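Local coordinates for protein endo-beta-mannanase (Opitutaceae bacterium TAV5, PDB 7BOB) that acts as an exo-beta-1,4-mannosidase of glycoside hydrolase family 5, probably releasing mannose from the ends of beta-1,4-linked manno-oligosaccharides, and assembles as a homotrimer, at residues 108-113 against 158-163; 112-117 against 124-129. All coordinates share one frame; numbering follows the deposited sequence.

Both contacts start from the long loop that leaves strand 107-108 and leads into helix 124-141, and they share Pro112 and Trp113. Along the chain come 108-113, then 112-117, then 124-129 at the start of that helix, and finally 158-163. Contact 2 therefore closes the loop onto the helix it precedes, whereas contact 1 ties it to the loop after the fourth strand, 151-154, of the (beta/alpha)8 barrel. Their centres lie about 10 Å apart, about 21 Å (contact 1) and 29 Å (contact 2) from the chain centre. The two contacts also touch, Asp162 OD2 lying 4.2 Å from Lys114 CE, so one loop packs on both the following helix and the 158-163 segment.

Contact 1 of 2, residues 108-113 against 158-163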
loop_
_atom_site.group_PDB
_atom_site.type_symbol
_atom_site.label_atom_id
_atom_site.label_comp_id
_atom_site.label_asym_id
_atom_site.label_seq_id
_atom_site.Cartn_x
_atom_site.Cartn_y
_atom_site.Cartn_z
ATOM N N ILE A 108 -25.044 -0.388 2.860
ATOM C CA ILE A 108 -25.046 -1.844 2.780
ATOM C C ILE A 108 -26.041 -2.355 3.805
ATOM O O ILE A 108 -25.958 -2.007 4.990
ATOM C CB ILE A 108 -23.652 -2.455 3.012
ATOM C CG1 ILE A 108 -22.624 -1.842 2.038
ATOM C CG2 ILE A 108 -23.710 -3.954 2.811
ATOM C CD1 ILE A 108 -21.252 -2.521 2.045
ATOM N N PHE A 109 -26.978 -3.185 3.349
ATOM C CA PHE A 109 -28.179 -3.536 4.108
ATOM C C PHE A 109 -28.241 -5.053 4.166
ATOM O O PHE A 109 -28.741 -5.694 3.237
ATOM C CB PHE A 109 -29.429 -2.943 3.453
ATOM C CG PHE A 109 -29.399 -1.446 3.377
ATOM C CD1 PHE A 109 -29.809 -0.679 4.457
ATOM C CD2 PHE A 109 -28.894 -0.803 2.258
ATOM C CE1 PHE A 109 -29.760 0.702 4.401
ATOM C CE2 PHE A 109 -28.835 0.580 2.197
ATOM C CZ PHE A 109 -29.273 1.335 3.273
ATOM N N TRP A 110 -27.729 -5.620 5.238
ATOM C CA TRP A 110 -27.709 -7.051 5.441
ATOM C C TRP A 110 -28.625 -7.427 6.603
ATOM O O TRP A 110 -28.992 -6.578 7.428
ATOM C CB TRP A 110 -26.280 -7.544 5.731
ATOM C CG TRP A 110 -25.303 -7.501 4.580
ATOM C CD1 TRP A 110 -24.008 -7.053 4.633
ATOM C CD2 TRP A 110 -25.520 -7.937 3.219
ATOM N NE1 TRP A 110 -23.411 -7.182 3.400
ATOM C CE2 TRP A 110 -24.317 -7.716 2.514
ATOM C CE3 TRP A 110 -26.605 -8.498 2.534
ATOM C CZ2 TRP A 110 -24.171 -8.033 1.152
ATOM C CZ3 TRP A 110 -26.459 -8.810 1.179
ATOM C CH2 TRP A 110 -25.249 -8.573 0.508
ATOM N N PRO A 111 -29.036 -8.689 6.691
ATOM C CA PRO A 111 -29.834 -9.106 7.848
ATOM C C PRO A 111 -29.042 -8.944 9.123
ATOM O O PRO A 111 -27.800 -9.069 9.128
ATOM C CB PRO A 111 -30.143 -10.582 7.551
ATOM C CG PRO A 111 -30.140 -10.662 6.033
ATOM C CD PRO A 111 -29.010 -9.702 5.617
ATOM N N PRO A 112 -29.706 -8.621 10.236
ATOM C CA PRO A 112 -28.962 -8.381 11.488
ATOM C C PRO A 112 -28.195 -9.595 11.986
ATOM O O PRO A 112 -27.191 -9.425 12.684
ATOM C CB PRO A 112 -30.053 -7.952 12.477
ATOM C CG PRO A 112 -31.358 -8.385 11.870
ATOM C CD PRO A 112 -31.150 -8.365 10.380
ATOM N N TRP A 113 -28.609 -10.808 11.613
ATOM C CA TRP A 113 -27.935 -12.027 12.038
ATOM C C TRP A 113 -26.680 -12.344 11.233
ATOM O O TRP A 113 -26.044 -13.377 11.483
ATOM C CB TRP A 113 -28.897 -13.210 11.964
ATOM C CG TRP A 113 -29.762 -13.227 10.746
ATOM C CD1 TRP A 113 -31.033 -12.713 10.624
ATOM C CD2 TRP A 113 -29.445 -13.810 9.473
ATOM N NE1 TRP A 113 -31.521 -12.959 9.370
ATOM C CE2 TRP A 113 -30.567 -13.626 8.639
ATOM C CE3 TRP A 113 -28.332 -14.486 8.969
ATOM C CZ2 TRP A 113 -30.595 -14.071 7.315
ATOM C CZ3 TRP A 113 -28.371 -14.938 7.656
ATOM C CH2 TRP A 113 -29.492 -14.724 6.845
ATOM N N ASP A 158 -20.296 -7.080 -7.023
ATOM C CA ASP A 158 -18.867 -6.917 -7.202
ATOM C C ASP A 158 -18.321 -5.658 -6.536
ATOM O O ASP A 158 -17.104 -5.473 -6.520
ATOM C CB ASP A 158 -18.565 -6.885 -8.692
ATOM C CG ASP A 158 -19.243 -5.723 -9.377
ATOM O OD1 ASP A 158 -20.466 -5.664 -9.391
ATOM O OD2 ASP A 158 -18.559 -4.834 -9.879
ATOM N N ALA A 159 -19.181 -4.771 -6.050
ATOM C CA ALA A 159 -18.759 -3.588 -5.317
ATOM C C ALA A 159 -18.576 -3.859 -3.831
ATOM O O ALA A 159 -18.074 -2.987 -3.115
ATOM C CB ALA A 159 -19.790 -2.468 -5.495
ATOM N N LEU A 160 -18.998 -5.034 -3.366
ATOM C CA LEU A 160 -19.009 -5.348 -1.951
ATOM C C LEU A 160 -17.583 -5.531 -1.428
ATOM O O LEU A 160 -16.753 -6.167 -2.091
ATOM C CB LEU A 160 -19.802 -6.625 -1.705
ATOM C CG LEU A 160 -21.322 -6.506 -1.810
ATOM C CD1 LEU A 160 -21.947 -7.891 -1.885
ATOM C CD2 LEU A 160 -21.885 -5.685 -0.648
ATOM N N PRO A 161 -17.282 -5.019 -0.235
ATOM C CA PRO A 161 -15.971 -5.327 0.371
ATOM C C PRO A 161 -15.717 -6.818 0.440
ATOM O O PRO A 161 -14.558 -7.245 0.410
ATOM C CB PRO A 161 -16.055 -4.724 1.787
ATOM C CG PRO A 161 -17.375 -4.049 1.898
ATOM C CD PRO A 161 -18.240 -4.438 0.717
ATOM N N ASP A 162 -16.786 -7.624 0.512
ATOM C CA ASP A 162 -16.648 -9.076 0.617
ATOM C C ASP A 162 -15.878 -9.674 -0.553
ATOM O O ASP A 162 -15.282 -10.749 -0.403
ATOM C CB ASP A 162 -18.031 -9.740 0.713
ATOM C CG ASP A 162 -18.911 -9.114 1.776
ATOM O OD1 ASP A 162 -19.214 -7.909 1.642
ATOM O OD2 ASP A 162 -19.304 -9.834 2.738
ATOM N N CYS A 163 -15.902 -9.018 -1.729
ATOM C CA CYS A 163 -15.149 -9.485 -2.905
ATOM C C CYS A 163 -13.634 -9.506 -2.695
ATOM O O CYS A 163 -12.934 -10.301 -3.338
ATOM C CB CYS A 163 -15.438 -8.596 -4.107
ATOM S SG CYS A 163 -17.169 -8.620 -4.545
HETATM O O HOH W 1 -20.791 -6.457 2.793
#
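Trp110 meets Leu160 through the benzo end of its indole: CZ2 lies 3.7 Å from Leu160 CD2 and 3.8 Å from Leu160 CD1. The two methyls approach differently, CD1 lying in the ring plane at its edge and CD2 coming obliquely. Beside this pair, Ile108 reaches across to the proline, its CD1 3.8 Å from Pro161 CD. A chi2 of -172° stretches the isoleucine chain out, which is what carries that methyl to the pyrrolidine ring; Leu160 CD2 lies near the same methyl, 4.2 Å from Ile108 CD1. The indole's polar edge is served by water: Trp110 NE1 donates to a water 2.8 Å away, in the ring plane. That water lies only 2.4 Å from Asp162 OD1, too short to trust in detail, so the bridge is plausible but its exact geometry doubtful. In the next shell, Cys163 N bonds to Leu160 O at 3.0 Å, a turn that leads into helix 162-165, while Asp162 OD2 accepts from Leu120 N. Trp103 packs on both Ile108 and Leu160, and Trp63 touches Trp110. The contact joins the loops following the third and fourth strands of the parallel barrel, on the side where family 5 enzymes carry their active site. With 169 Å² buried and no direct hydrogen bond across it, its cohesion rests on apolar packing, supplemented at most by one water.

Contact 2 of 2, residues 112-117 against 124-129; sequences PWKSDT and PVMIER
The irregular backbone of 112-117 passes the first turns of helix 124-141, with Lys114 and Met126 nearest at 7.5 Å between their CA atoms and the helix already regular, as Arg129 N to Val125 O (2.8 Å) attests. Trp113 sets its six-membered ring against the aliphatic part of Arg129: CH2 lies 3.6 Å from Arg129 CB, CZ3 3.7 Å from Arg129 CG and 4.0 Å from Arg129 CD, so the methylenes do the touching. The side chains cross at about a right angle, and ring and guanidinium planes, 64° apart, are far from parallel. Met126 adds a Met-aromatic contact: its SD is 5.1 Å from the centroid of the Trp113 six-membered ring, 68° off the normal and hence oblique. The bend at chi2 (-47°) brings SD to 3.8 Å from Lys114 CB, and that at chi3 carries CE alongside Lys114 CG and CD (CE to CD 3.9 Å). The lysine chain runs on to Gln118, where NZ bonds to the backbone O; its bond to Ser115 O is weak. Were Trp113 an alanine, Met126 SD and the Arg129 methylenes would probably be left facing a gap, and Glu67 O without its indole N-H. The contact packs the beta-alpha loop after the third strand of the family 5 (beta/alpha)8 barrel on the helix that follows. Salt bridges tie that helix start through Arg129 to Glu67, just after helix 63-66, and through Glu128 to Arg177 of helix 168-183.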
loop_
_atom_site.group_PDB
_atom_site.type_symbol
_atom_site.label_atom_id
_atom_site.label_comp_id
_atom_site.label_asym_id
_atom_site.label_seq_id
_atom_site.Cartn_x
_atom_site.Cartn_y
_atom_site.Cartn_z
ATOM N N PRO A 112 -29.706 -8.621 10.236
ATOM C CA PRO A 112 -28.962 -8.381 11.488
ATOM C C PRO A 112 -28.195 -9.595 11.986
ATOM O O PRO A 112 -27.191 -9.425 12.684
ATOM C CB PRO A 112 -30.053 -7.952 12.477
ATOM C CG PRO A 112 -31.358 -8.385 11.870
ATOM C CD PRO A 112 -31.150 -8.365 10.380
ATOM N N TRP A 113 -28.609 -10.808 11.613
ATOM C CA TRP A 113 -27.935 -12.027 12.038
ATOM C C TRP A 113 -26.680 -12.344 11.233
ATOM O O TRP A 113 -26.044 -13.377 11.483
ATOM C CB TRP A 113 -28.897 -13.210 11.964
ATOM C CG TRP A 113 -29.762 -13.227 10.746
ATOM C CD1 TRP A 113 -31.033 -12.713 10.624
ATOM C CD2 TRP A 113 -29.445 -13.810 9.473
ATOM N NE1 TRP A 113 -31.521 -12.959 9.370
ATOM C CE2 TRP A 113 -30.567 -13.626 8.639
ATOM C CE3 TRP A 113 -28.332 -14.486 8.969
ATOM C CZ2 TRP A 113 -30.595 -14.071 7.315
ATOM C CZ3 TRP A 113 -28.371 -14.938 7.656
ATOM C CH2 TRP A 113 -29.492 -14.724 6.845
ATOM N N LYS A 114 -26.308 -11.509 10.272
ATOM C CA LYS A 114 -25.017 -11.632 9.615
ATOM C C LYS A 114 -24.075 -10.622 10.262
ATOM O O LYS A 114 -24.352 -9.415 10.254
ATOM C CB LYS A 114 -25.122 -11.397 8.108
ATOM C CG LYS A 114 -23.774 -11.191 7.395
ATOM C CD LYS A 114 -23.959 -10.495 6.034
ATOM C CE LYS A 114 -22.619 -10.146 5.355
ATOM N NZ LYS A 114 -21.741 -9.387 6.274
ATOM N N SER A 115 -22.993 -11.120 10.857
ATOM C CA SER A 115 -21.982 -10.248 11.422
ATOM C C SER A 115 -20.996 -9.827 10.340
ATOM O O SER A 115 -20.889 -10.453 9.275
ATOM C CB SER A 115 -21.234 -10.949 12.550
ATOM O OG SER A 115 -20.281 -11.839 11.999
ATOM N N ASP A 116 -20.257 -8.753 10.624
ATOM C CA ASP A 116 -19.247 -8.317 9.668
ATOM C C ASP A 116 -18.133 -9.338 9.520
ATOM O O ASP A 116 -17.434 -9.320 8.506
ATOM C CB ASP A 116 -18.681 -6.958 10.071
ATOM C CG ASP A 116 -19.769 -5.940 10.352
ATOM O OD1 ASP A 116 -20.811 -5.951 9.638
ATOM O OD2 ASP A 116 -19.595 -5.147 11.306
ATOM N N THR A 117 -17.970 -10.249 10.485
ATOM C CA THR A 117 -16.998 -11.327 10.323
ATOM C C THR A 117 -17.450 -12.384 9.323
ATOM O O THR A 117 -16.639 -13.226 8.928
ATOM C CB THR A 117 -16.703 -12.011 11.668
ATOM O OG1 THR A 117 -17.772 -12.907 11.998
ATOM C CG2 THR A 117 -16.535 -10.988 12.791
ATOM N N PRO A 124 -19.736 -20.406 5.643
ATOM C CA PRO A 124 -20.642 -21.554 5.421
ATOM C C PRO A 124 -22.097 -21.246 5.733
ATOM O O PRO A 124 -22.994 -21.600 4.949
ATOM C CB PRO A 124 -20.055 -22.629 6.347
ATOM C CG PRO A 124 -18.565 -22.282 6.396
ATOM C CD PRO A 124 -18.545 -20.775 6.441
ATOM N N VAL A 125 -22.358 -20.583 6.862
ATOM C CA VAL A 125 -23.731 -20.276 7.260
ATOM C C VAL A 125 -24.382 -19.343 6.244
ATOM O O VAL A 125 -25.541 -19.538 5.843
ATOM C CB VAL A 125 -23.744 -19.676 8.679
ATOM C CG1 VAL A 125 -25.124 -19.135 9.027
ATOM C CG2 VAL A 125 -23.294 -20.719 9.708
ATOM N N MET A 126 -23.642 -18.318 5.797
ATOM C CA MET A 126 -24.197 -17.371 4.831
ATOM C C MET A 126 -24.521 -18.051 3.513
ATOM O O MET A 126 -25.516 -17.717 2.865
ATOM C CB MET A 126 -23.224 -16.220 4.600
ATOM C CG MET A 126 -23.101 -15.275 5.777
ATOM S SD MET A 126 -24.695 -14.792 6.440
ATOM C CE MET A 126 -25.393 -13.944 5.039
ATOM N N ILE A 127 -23.677 -18.986 3.081
ATOM C CA ILE A 127 -23.979 -19.715 1.858
ATOM C C ILE A 127 -25.315 -20.439 1.998
ATOM O O ILE A 127 -26.219 -20.278 1.167
ATOM C CB ILE A 127 -22.827 -20.669 1.502
ATOM C CG1 ILE A 127 -21.611 -19.858 1.037
ATOM C CG2 ILE A 127 -23.227 -21.599 0.384
ATOM C CD1 ILE A 127 -20.371 -20.694 0.719
ATOM N N GLU A 128 -25.487 -21.192 3.090
ATOM C CA GLU A 128 -26.744 -21.910 3.296
ATOM C C GLU A 128 -27.916 -20.947 3.434
ATOM O O GLU A 128 -28.915 -21.076 2.722
ATOM C CB GLU A 128 -26.631 -22.832 4.516
ATOM C CG GLU A 128 -25.666 -24.013 4.300
ATOM C CD GLU A 128 -25.614 -24.483 2.834
ATOM O OE1 GLU A 128 -26.667 -24.854 2.263
ATOM O OE2 GLU A 128 -24.512 -24.485 2.244
ATOM N N ARG A 129 -27.814 -19.965 4.340
ATOM C CA ARG A 129 -28.895 -18.991 4.494
ATOM C C ARG A 129 -29.175 -18.250 3.187
ATOM O O ARG A 129 -30.331 -17.937 2.882
ATOM C CB ARG A 129 -28.566 -17.997 5.606
ATOM C CG ARG A 129 -28.596 -18.587 7.003
ATOM C CD ARG A 129 -30.012 -18.631 7.574
ATOM N NE ARG A 129 -30.712 -19.878 7.244
ATOM C CZ ARG A 129 -31.897 -19.924 6.647
ATOM N NH1 ARG A 129 -32.506 -18.791 6.338
ATOM N NH2 ARG A 129 -32.482 -21.087 6.366
#